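Local coordinates for plasmodesmata-located protein 8 (Arabidopsis thaliana, PDB 6GRF) that probably modulates cell-to-cell trafficking at plasmodesmata, as a membrane-anchored protein whose extracellular part carries two DUF26 domains, at residues I7-G11 and E201-A205; V35-S40 and C77-Q82; S60-L65 and R108-F114; F138-R142 and C194-V198. The contacts are given in a common frame with arbitrary orientation. Where two conformers were deposited one is given. Numbering follows the deposited sequence.

Contact 1: I7-G11 and E201-A205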
# COMPACT_ATOMS: atom_id res chain seq x y z
N ILE A 7 12.29 -1.83 -4.77
CA ILE A 7 12.86 -0.79 -3.87
C ILE A 7 11.89 -0.48 -2.72
O ILE A 7 10.67 -0.54 -2.86
CB ILE A 7 13.28 0.47 -4.66
CG1 ILE A 7 12.08 1.22 -5.25
CG2 ILE A 7 14.31 0.14 -5.72
CD1 ILE A 7 11.70 2.48 -4.49
N PHE A 8 12.49 -0.10 -1.58
CA PHE A 8 11.82 0.10 -0.30
C PHE A 8 11.14 1.47 -0.29
O PHE A 8 11.78 2.47 -0.52
CB PHE A 8 12.85 0.02 0.83
CG PHE A 8 12.29 0.25 2.21
CD1 PHE A 8 11.66 -0.77 2.89
CD2 PHE A 8 12.38 1.49 2.82
CE1 PHE A 8 11.13 -0.56 4.16
CE2 PHE A 8 11.86 1.70 4.08
CZ PHE A 8 11.22 0.67 4.75
N ILE A 9 9.83 1.51 0.03
CA ILE A 9 9.10 2.77 0.16
C ILE A 9 8.92 3.10 1.64
O ILE A 9 9.41 4.13 2.10
CB ILE A 9 7.77 2.74 -0.61
CG1 ILE A 9 8.04 2.50 -2.10
CG2 ILE A 9 6.97 4.01 -0.38
CD1 ILE A 9 6.82 2.50 -2.96
N TYR A 10 8.23 2.23 2.40
CA TYR A 10 8.05 2.46 3.82
C TYR A 10 7.69 1.14 4.52
O TYR A 10 7.19 0.20 3.90
CB TYR A 10 6.97 3.52 4.09
CG TYR A 10 5.55 3.03 4.06
CD1 TYR A 10 4.93 2.52 5.19
CD2 TYR A 10 4.80 3.09 2.89
CE1 TYR A 10 3.62 2.06 5.16
CE2 TYR A 10 3.48 2.64 2.85
CZ TYR A 10 2.90 2.12 3.99
OH TYR A 10 1.61 1.67 3.94
N GLY A 11 7.96 1.11 5.82
CA GLY A 11 7.59 0.01 6.69
C GLY A 11 7.23 0.52 8.07
O GLY A 11 7.67 1.60 8.49
N GLU A 201 3.75 11.59 -3.33
CA GLU A 201 3.08 10.31 -3.10
C GLU A 201 2.44 10.32 -1.70
O GLU A 201 3.02 10.84 -0.77
CB GLU A 201 4.04 9.13 -3.32
CG GLU A 201 5.41 9.26 -2.66
CD GLU A 201 6.37 8.10 -2.92
OE1 GLU A 201 6.08 7.28 -3.84
OE2 GLU A 201 7.41 7.98 -2.20
N VAL A 202 1.22 9.80 -1.61
CA VAL A 202 0.54 9.59 -0.35
C VAL A 202 0.05 8.15 -0.26
O VAL A 202 -0.64 7.64 -1.16
CB VAL A 202 -0.62 10.59 -0.17
CG1 VAL A 202 -1.61 10.12 0.88
CG2 VAL A 202 -0.09 11.97 0.16
N TYR A 203 0.39 7.50 0.86
CA TYR A 203 0.00 6.13 1.13
C TYR A 203 -0.87 6.11 2.39
O TYR A 203 -0.43 6.52 3.45
CB TYR A 203 1.23 5.25 1.34
CG TYR A 203 2.10 5.11 0.12
CD1 TYR A 203 1.97 4.03 -0.73
CD2 TYR A 203 3.07 6.05 -0.18
CE1 TYR A 203 2.76 3.89 -1.86
CE2 TYR A 203 3.86 5.94 -1.30
CZ TYR A 203 3.70 4.86 -2.15
OH TYR A 203 4.49 4.73 -3.24
N LEU A 204 -2.12 5.69 2.22
CA LEU A 204 -3.03 5.47 3.33
C LEU A 204 -3.07 3.97 3.62
O LEU A 204 -2.45 3.18 2.93
CB LEU A 204 -4.41 6.01 2.97
CG LEU A 204 -4.43 7.46 2.47
CD1 LEU A 204 -5.86 7.94 2.32
CD2 LEU A 204 -3.64 8.37 3.40
N ALA A 205 -3.82 3.59 4.66
CA ALA A 205 -3.90 2.20 5.11
C ALA A 205 -4.35 1.27 3.97
O ALA A 205 -3.83 0.17 3.86
CB ALA A 205 -4.81 2.11 6.30
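Strands 8-11 and 201-204 belong to different sheets. Their axes come no closer than 10.0 Å and cross at -38°, with Tyr10 and Tyr203 nearest in register (CA to CA 9.2 Å), so no backbone hydrogen bond spans the gap and side chains must fill it. Apolar packing does most of this work: Ile9 CG2 lies 3.8 Å from Tyr203 CE2, and Tyr10 CE2 3.8 Å from Tyr203 CB. Ile9 CD1 approaches Tyr203 OH to 3.2 Å, a tight van der Waals contact. The two tyrosine rings form an oblique pair, centroids 5.7 Å apart and planes at 56°. Large flat side chains suit a gap this wide, since each extends far from its own backbone.

Polar contact stays within one strand: Tyr203 OH donates to Glu201 OE1 (3.1 Å), so the hydroxyl is satisfied beside aliphatic Ile9. The ring of Tyr203 stacks on that of Tyr208 in its own domain.

Ile9 and Tyr10 both turn toward the second domain because both lie opposite Gln101 in a classic beta bulge, Ile9 having psi -61°. This edge-strand bulge presents two consecutive side chains to the neighbouring sheet, forming part of the buried interface between the tandem DUF26 domains.

Contact 2: V35-S40 and C77-Q82; sequences VVTSSS and CSKCIQ
The helical parts of 35-40 and 77-82 run antiparallel (169°), axes 9.0 Å apart at closest approach. Ser39 lies beside Ser78 (CA to CA 4.9 Å), small residues suiting so close an approach, and Val36 beside Gln82 (6.1 Å). Cys77 (chi1 t, disulfide to Cys68) points toward the partner, SG 4.4 Å from Ser39 OG; its backbone O is 3.9 Å from that OG. Ser78, chi1 m, sets OG 3.5 Å from Ser39 CB; a water 2.9 Å from this OG donates a weak hydrogen bond (3.4 Å) to Ser40 O. Cys80 turns aside to its disulfide with Cys105. Ile81 (m,m) supplies the main apolar contact, CG2 to Val35 CG1 at 3.3 Å; CB sits 3.0 Å from the OG of Ser39 (chi1 -116°, off-rotamer), which is buried without a polar partner. Gln82, chi1 t, lies beside Val36 at the more exposed edge. Val35 and Ile81 rest on Tyr66. Such an antiparallel helix pair on a five-stranded antiparallel sheet, cysteines fastening helix to strand, is the core of the DUF26 (Gnk2-like) fold.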
# COMPACT_ATOMS: atom_id res chain seq x y z
N VAL A 35 1.07 -16.51 1.85
CA VAL A 35 1.21 -15.32 1.02
C VAL A 35 2.09 -15.66 -0.18
O VAL A 35 1.78 -15.25 -1.29
CB VAL A 35 1.77 -14.15 1.85
CG1 VAL A 35 2.44 -13.11 0.98
CG2 VAL A 35 0.70 -13.53 2.73
N VAL A 36 3.16 -16.42 0.04
CA VAL A 36 4.08 -16.82 -1.01
C VAL A 36 3.36 -17.80 -1.96
O VAL A 36 3.47 -17.67 -3.18
CB VAL A 36 5.38 -17.43 -0.44
CG1 VAL A 36 6.20 -18.11 -1.52
CG2 VAL A 36 6.21 -16.40 0.30
N THR A 37 2.64 -18.76 -1.40
CA THR A 37 1.89 -19.76 -2.16
C THR A 37 0.87 -19.05 -3.07
O THR A 37 0.82 -19.33 -4.25
CB THR A 37 1.23 -20.78 -1.21
OG1 THR A 37 2.27 -21.48 -0.53
CG2 THR A 37 0.35 -21.78 -1.92
N SER A 38 0.09 -18.12 -2.49
CA SER A 38 -1.00 -17.40 -3.18
C SER A 38 -0.46 -16.50 -4.30
O SER A 38 -1.11 -16.35 -5.33
CB SER A 38 -1.80 -16.59 -2.21
OG SER A 38 -2.97 -16.08 -2.82
N SER A 39 0.69 -15.87 -4.04
CA SER A 39 1.48 -15.05 -4.97
C SER A 39 1.41 -15.54 -6.43
O SER A 39 1.18 -14.74 -7.34
CB SER A 39 2.91 -15.01 -4.54
OG SER A 39 3.29 -13.69 -4.20
N SER A 40 1.67 -16.83 -6.62
CA SER A 40 1.87 -17.44 -7.94
C SER A 40 0.76 -17.04 -8.92
O SER A 40 1.06 -16.81 -10.08
CB SER A 40 1.97 -18.94 -7.85
OG SER A 40 2.45 -19.34 -6.57
N CYS A 77 5.11 -10.48 -9.48
CA CYS A 77 4.37 -10.33 -8.23
C CYS A 77 4.94 -11.30 -7.17
O CYS A 77 5.19 -10.89 -6.04
CB CYS A 77 2.87 -10.50 -8.48
SG CYS A 77 1.85 -10.67 -7.00
N SER A 78 5.22 -12.55 -7.56
CA SER A 78 5.80 -13.58 -6.67
C SER A 78 7.19 -13.18 -6.18
O SER A 78 7.49 -13.30 -5.00
CB SER A 78 5.87 -14.92 -7.36
OG SER A 78 4.56 -15.40 -7.64
N LYS A 79 8.04 -12.71 -7.09
CA LYS A 79 9.40 -12.27 -6.75
C LYS A 79 9.32 -11.20 -5.66
O LYS A 79 10.01 -11.27 -4.66
CB LYS A 79 10.12 -11.74 -8.00
CG LYS A 79 11.53 -12.26 -8.21
CD LYS A 79 11.60 -13.43 -9.17
CE LYS A 79 13.00 -13.96 -9.34
NZ LYS A 79 13.13 -14.73 -10.60
N CYS A 80 8.47 -10.19 -5.91
CA CYS A 80 8.29 -9.03 -5.02
C CYS A 80 7.80 -9.50 -3.64
O CYS A 80 8.22 -8.98 -2.62
CB CYS A 80 7.29 -8.04 -5.61
SG CYS A 80 7.22 -6.45 -4.74
N ILE A 81 6.85 -10.44 -3.64
CA ILE A 81 6.24 -10.92 -2.42
C ILE A 81 7.26 -11.76 -1.63
O ILE A 81 7.38 -11.58 -0.43
CB ILE A 81 4.92 -11.67 -2.73
CG1 ILE A 81 3.83 -10.71 -3.20
CG2 ILE A 81 4.44 -12.49 -1.53
CD1 ILE A 81 3.31 -9.78 -2.12
N GLN A 82 8.03 -12.61 -2.30
CA GLN A 82 9.08 -13.37 -1.62
C GLN A 82 10.05 -12.39 -0.95
O GLN A 82 10.42 -12.58 0.21
CB GLN A 82 9.79 -14.34 -2.57
CG GLN A 82 10.87 -15.20 -1.92
CD GLN A 82 10.35 -16.01 -0.75
OE1 GLN A 82 10.49 -15.61 0.40
NE2 GLN A 82 9.74 -17.15 -1.04
O HOH W 1 4.43 -16.54 -10.28

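Contact 3: S60-L65 and R108-F114; sequences SAVFGL and RYETNDF
Extended strands 62-65 and 108-110 run antiparallel, axes 4.5 Å and directions 164° apart. Phe63 with Glu110 is a hydrogen-bonded pair (Phe63 N to Glu110 O 2.8 Å, Glu110 N to Phe63 O 2.7 Å), as is Leu65 with Arg108 (Leu65 N to Arg108 O, Arg108 N to Leu65 O, both 2.9 Å). Between them Gly64 faces Tyr109, a non-hydrogen-bonded pair with CA atoms 3.9 Å apart; a β-carbon on Gly64 would strike Arg108 O, so glycine permits the pinch. These are inner strands of the five-stranded DUF26 sheet, and Tyr109 (chi1 p) points to its helix-covered face, CB 4.0 Å from Val62 CG1. The chain turns at 111-112, bringing Asp113 and Phe114 over the opposite face. Asp113 CB sits over the face of the Phe63 ring (chi1 m), a CH-pi contact 3.6 Å from the centroid. Phe114 (chi1 p) puts the tip of its ring into the hollow between Phe63 and Leu65: CE1 3.6 Å from Phe63 O, CZ 4.0 Å from Gly64 CA, CE2 3.7 Å from Leu65 CD2.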
# COMPACT_ATOMS: atom_id res chain seq x y z
N SER A 60 -2.80 -15.61 19.80
CA SER A 60 -3.58 -14.76 18.95
C SER A 60 -3.59 -15.26 17.50
O SER A 60 -2.64 -15.86 16.98
CB SER A 60 -3.07 -13.34 19.02
OG SER A 60 -3.04 -12.88 20.36
N ALA A 61 -4.72 -14.96 16.85
CA ALA A 61 -4.93 -15.11 15.46
C ALA A 61 -4.09 -14.08 14.70
O ALA A 61 -3.69 -13.05 15.24
CB ALA A 61 -6.39 -14.95 15.18
N VAL A 62 -3.79 -14.40 13.43
CA VAL A 62 -3.18 -13.48 12.49
C VAL A 62 -4.20 -13.16 11.39
O VAL A 62 -4.87 -14.06 10.89
CB VAL A 62 -1.91 -14.05 11.84
CG1 VAL A 62 -1.30 -13.05 10.88
CG2 VAL A 62 -0.90 -14.48 12.88
N PHE A 63 -4.26 -11.88 11.02
CA PHE A 63 -5.03 -11.38 9.90
C PHE A 63 -4.08 -10.60 9.00
O PHE A 63 -3.28 -9.82 9.50
CB PHE A 63 -6.16 -10.45 10.36
CG PHE A 63 -7.15 -11.06 11.32
CD1 PHE A 63 -8.23 -11.80 10.86
CD2 PHE A 63 -7.03 -10.86 12.69
CE1 PHE A 63 -9.15 -12.34 11.75
CE2 PHE A 63 -7.94 -11.40 13.58
CZ PHE A 63 -9.01 -12.14 13.11
N GLY A 64 -4.16 -10.82 7.70
CA GLY A 64 -3.26 -10.14 6.81
C GLY A 64 -3.71 -10.20 5.37
O GLY A 64 -4.66 -10.90 5.04
N LEU A 65 -2.99 -9.45 4.52
CA LEU A 65 -3.19 -9.43 3.09
C LEU A 65 -1.89 -8.99 2.39
O LEU A 65 -0.94 -8.52 3.03
CB LEU A 65 -4.36 -8.50 2.74
CG LEU A 65 -4.30 -7.06 3.26
CD1 LEU A 65 -3.24 -6.23 2.56
CD2 LEU A 65 -5.65 -6.40 3.12
N ARG A 108 0.85 -6.86 4.68
CA ARG A 108 0.37 -6.41 5.98
C ARG A 108 -0.18 -7.59 6.79
O ARG A 108 -0.87 -8.45 6.26
CB ARG A 108 -0.74 -5.37 5.81
CG ARG A 108 -1.22 -4.74 7.10
CD ARG A 108 -2.32 -3.71 6.87
NE ARG A 108 -2.79 -3.13 8.12
CZ ARG A 108 -3.89 -2.39 8.25
NH1 ARG A 108 -4.56 -1.97 7.19
NH2 ARG A 108 -4.35 -2.10 9.46
N TYR A 109 0.10 -7.58 8.09
CA TYR A 109 -0.56 -8.48 9.01
C TYR A 109 -0.72 -7.80 10.37
O TYR A 109 0.06 -6.93 10.73
CB TYR A 109 0.20 -9.79 9.10
CG TYR A 109 1.51 -9.69 9.85
CD1 TYR A 109 1.52 -9.74 11.24
CD2 TYR A 109 2.72 -9.58 9.19
CE1 TYR A 109 2.70 -9.65 11.95
CE2 TYR A 109 3.91 -9.49 9.89
CZ TYR A 109 3.89 -9.51 11.28
OH TYR A 109 5.03 -9.43 12.02
N GLU A 110 -1.75 -8.22 11.11
CA GLU A 110 -1.99 -7.76 12.47
C GLU A 110 -2.72 -8.86 13.26
O GLU A 110 -3.18 -9.85 12.68
CB GLU A 110 -2.87 -6.50 12.51
CG GLU A 110 -2.80 -5.64 11.27
CD GLU A 110 -2.53 -4.17 11.56
OE1 GLU A 110 -1.58 -3.61 10.95
OE2 GLU A 110 -3.27 -3.60 12.39
N THR A 111 -2.89 -8.61 14.56
CA THR A 111 -3.62 -9.46 15.49
C THR A 111 -5.10 -9.06 15.54
O THR A 111 -5.91 -9.75 16.13
CB THR A 111 -3.06 -9.35 16.91
OG1 THR A 111 -3.16 -7.98 17.32
CG2 THR A 111 -1.63 -9.82 17.03
N ASN A 112 -5.45 -7.91 14.96
CA ASN A 112 -6.85 -7.43 14.91
C ASN A 112 -7.37 -7.60 13.48
O ASN A 112 -6.62 -7.51 12.51
CB ASN A 112 -7.01 -5.97 15.35
CG ASN A 112 -5.93 -5.49 16.29
OD1 ASN A 112 -5.89 -5.86 17.47
ND2 ASN A 112 -5.04 -4.65 15.78
N ASP A 113 -8.68 -7.84 13.36
CA ASP A 113 -9.29 -8.13 12.10
C ASP A 113 -9.62 -6.80 11.42
O ASP A 113 -10.68 -6.25 11.64
CB ASP A 113 -10.53 -8.99 12.27
CG ASP A 113 -11.24 -9.31 10.96
OD1 ASP A 113 -10.70 -8.94 9.90
OD2 ASP A 113 -12.32 -9.91 11.02
N PHE A 114 -8.70 -6.33 10.58
CA PHE A 114 -8.84 -5.06 9.85
C PHE A 114 -9.38 -5.30 8.43
O PHE A 114 -9.61 -4.33 7.69
CB PHE A 114 -7.47 -4.38 9.76
CG PHE A 114 -6.52 -5.08 8.82
CD1 PHE A 114 -5.70 -6.10 9.28
CD2 PHE A 114 -6.44 -4.73 7.49
CE1 PHE A 114 -4.82 -6.75 8.42
CE2 PHE A 114 -5.58 -5.38 6.63
CZ PHE A 114 -4.76 -6.39 7.10

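Contact 4: F138-R142 and C194-V198; sequences FFKRR and CGSAV
Phe138, Arg142 and Phe139 carry this contact between α-helical 138-142 and the irregular segment 194-198; CA to CA, Phe138 is 8.6 Å from Val198 and Phe139 8.1 Å from Ser196. Cys194 leaves helical angles after helix 176-193, and a type I turn runs from Cys194 to Ala197, with a weak 3.4 Å hydrogen bond from Ala197 N to Cys194 O. Phe138, chi1 t, offers its ring edge to two carbonyls: CZ is 3.6 Å from Val198 O and CE2 3.8 Å from Ala197 O, polarised ring hydrogens matching oxygen. One helical turn on, Arg142 (chi1 t, chi2 -125° and chi3 -93° off the usual wells) has the length and charge to reach the turn: NH2 donates an unusually short, bent hydrogen bond to Gly195 O (2.5 Å, 130°) and lies 3.0 Å from Cys194 O at a poor angle. Phe139, chi1 m, brings its ring tip to the turn, CE1 3.6 Å from Gly195 O and CZ 3.7 Å from Ser196 CA. The contact joins helix 136-149 to the link before strand 199-204; the Cys194-Cys127 disulfide ties that link to strand 122-127, and the hydroxyl of Tyr211, on strand 207-213, is hydrogen-bonded to both Arg142 NH2 and Ala197 O.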
# COMPACT_ATOMS: atom_id res chain seq x y z
N PHE A 138 0.52 23.71 -14.99
CA PHE A 138 0.96 22.51 -14.29
C PHE A 138 -0.08 22.09 -13.25
O PHE A 138 -0.41 20.91 -13.14
CB PHE A 138 2.30 22.74 -13.59
CG PHE A 138 2.75 21.52 -12.83
CD1 PHE A 138 3.26 20.42 -13.51
CD2 PHE A 138 2.61 21.45 -11.45
CE1 PHE A 138 3.67 19.30 -12.81
CE2 PHE A 138 3.01 20.32 -10.76
CZ PHE A 138 3.53 19.24 -11.44
N PHE A 139 -0.59 23.06 -12.49
CA PHE A 139 -1.48 22.79 -11.37
C PHE A 139 -2.87 22.40 -11.89
O PHE A 139 -3.54 21.57 -11.29
CB PHE A 139 -1.45 23.96 -10.39
CG PHE A 139 -0.15 24.00 -9.63
CD1 PHE A 139 0.23 22.93 -8.83
CD2 PHE A 139 0.73 25.05 -9.77
CE1 PHE A 139 1.45 22.93 -8.16
CE2 PHE A 139 1.95 25.06 -9.11
CZ PHE A 139 2.31 24.00 -8.31
N LYS A 140 -3.30 22.98 -13.01
CA LYS A 140 -4.57 22.62 -13.58
C LYS A 140 -4.51 21.17 -14.10
O LYS A 140 -5.47 20.42 -13.98
CB LYS A 140 -4.98 23.59 -14.69
CG LYS A 140 -6.41 23.38 -15.19
CD LYS A 140 -6.92 24.44 -16.16
CE LYS A 140 -8.43 24.62 -16.12
NZ LYS A 140 -9.16 23.33 -16.01
N ARG A 141 -3.37 20.79 -14.69
CA ARG A 141 -3.19 19.45 -15.24
C ARG A 141 -3.11 18.44 -14.08
O ARG A 141 -3.64 17.35 -14.17
CB ARG A 141 -1.94 19.35 -16.11
CG ARG A 141 -1.90 20.32 -17.29
CD ARG A 141 -2.54 19.77 -18.54
NE ARG A 141 -2.34 20.61 -19.72
CZ ARG A 141 -2.98 20.43 -20.87
NH1 ARG A 141 -3.72 19.34 -21.03
NH2 ARG A 141 -2.91 21.32 -21.84
N ARG A 142 -2.45 18.83 -12.99
CA ARG A 142 -2.39 18.00 -11.82
C ARG A 142 -3.81 17.75 -11.31
O ARG A 142 -4.16 16.62 -11.04
CB ARG A 142 -1.52 18.65 -10.74
CG ARG A 142 -1.29 17.76 -9.52
CD ARG A 142 -1.70 18.47 -8.25
NE ARG A 142 -0.59 19.16 -7.64
CZ ARG A 142 -0.67 20.00 -6.62
NH1 ARG A 142 -1.66 20.88 -6.53
NH2 ARG A 142 0.26 19.94 -5.68
N CYS A 194 1.38 18.60 0.03
CA CYS A 194 2.40 18.79 -1.01
C CYS A 194 1.92 19.82 -2.04
O CYS A 194 1.87 19.54 -3.23
CB CYS A 194 2.68 17.49 -1.74
SG CYS A 194 3.19 16.13 -0.66
N GLY A 195 1.56 21.01 -1.57
CA GLY A 195 0.83 21.97 -2.37
C GLY A 195 1.47 22.23 -3.73
O GLY A 195 0.76 22.23 -4.74
N SER A 196 2.79 22.47 -3.75
CA SER A 196 3.48 23.02 -4.93
C SER A 196 4.47 22.03 -5.55
O SER A 196 5.20 22.39 -6.48
CB SER A 196 4.18 24.30 -4.57
OG SER A 196 3.33 25.17 -3.83
N ALA A 197 4.52 20.79 -5.05
CA ALA A 197 5.57 19.83 -5.43
C ALA A 197 5.38 19.38 -6.89
O ALA A 197 4.25 19.22 -7.35
CB ALA A 197 5.52 18.64 -4.51
N VAL A 198 6.49 19.12 -7.58
CA VAL A 198 6.47 18.63 -8.96
C VAL A 198 6.04 17.16 -8.99
O VAL A 198 5.60 16.65 -10.02
CB VAL A 198 7.82 18.83 -9.67
CG1 VAL A 198 8.87 17.82 -9.23
CG2 VAL A 198 7.67 18.79 -11.18

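From the N terminus, strand 8-13 opens contact 1, whose loop closes only at residues 201-205, so the other three contacts all nest within it. In the first domain, contact 2 opens on helix 23-39 and contact 3 opens at 60-65 before contact 2 closes on helix 74-91; contact 3 then closes at 108-114. These two loops therefore cross, knitting the helix pair and the sheet into one unit. Contact 4 follows in series, opening on helix 136-149 of the second domain and closing at 194-198, immediately before contact 1 closes. Contacts 2 and 4 lie on opposite sides of the chain's centre, about 36 Å apart between centres, while central contact 1 joins the two domains.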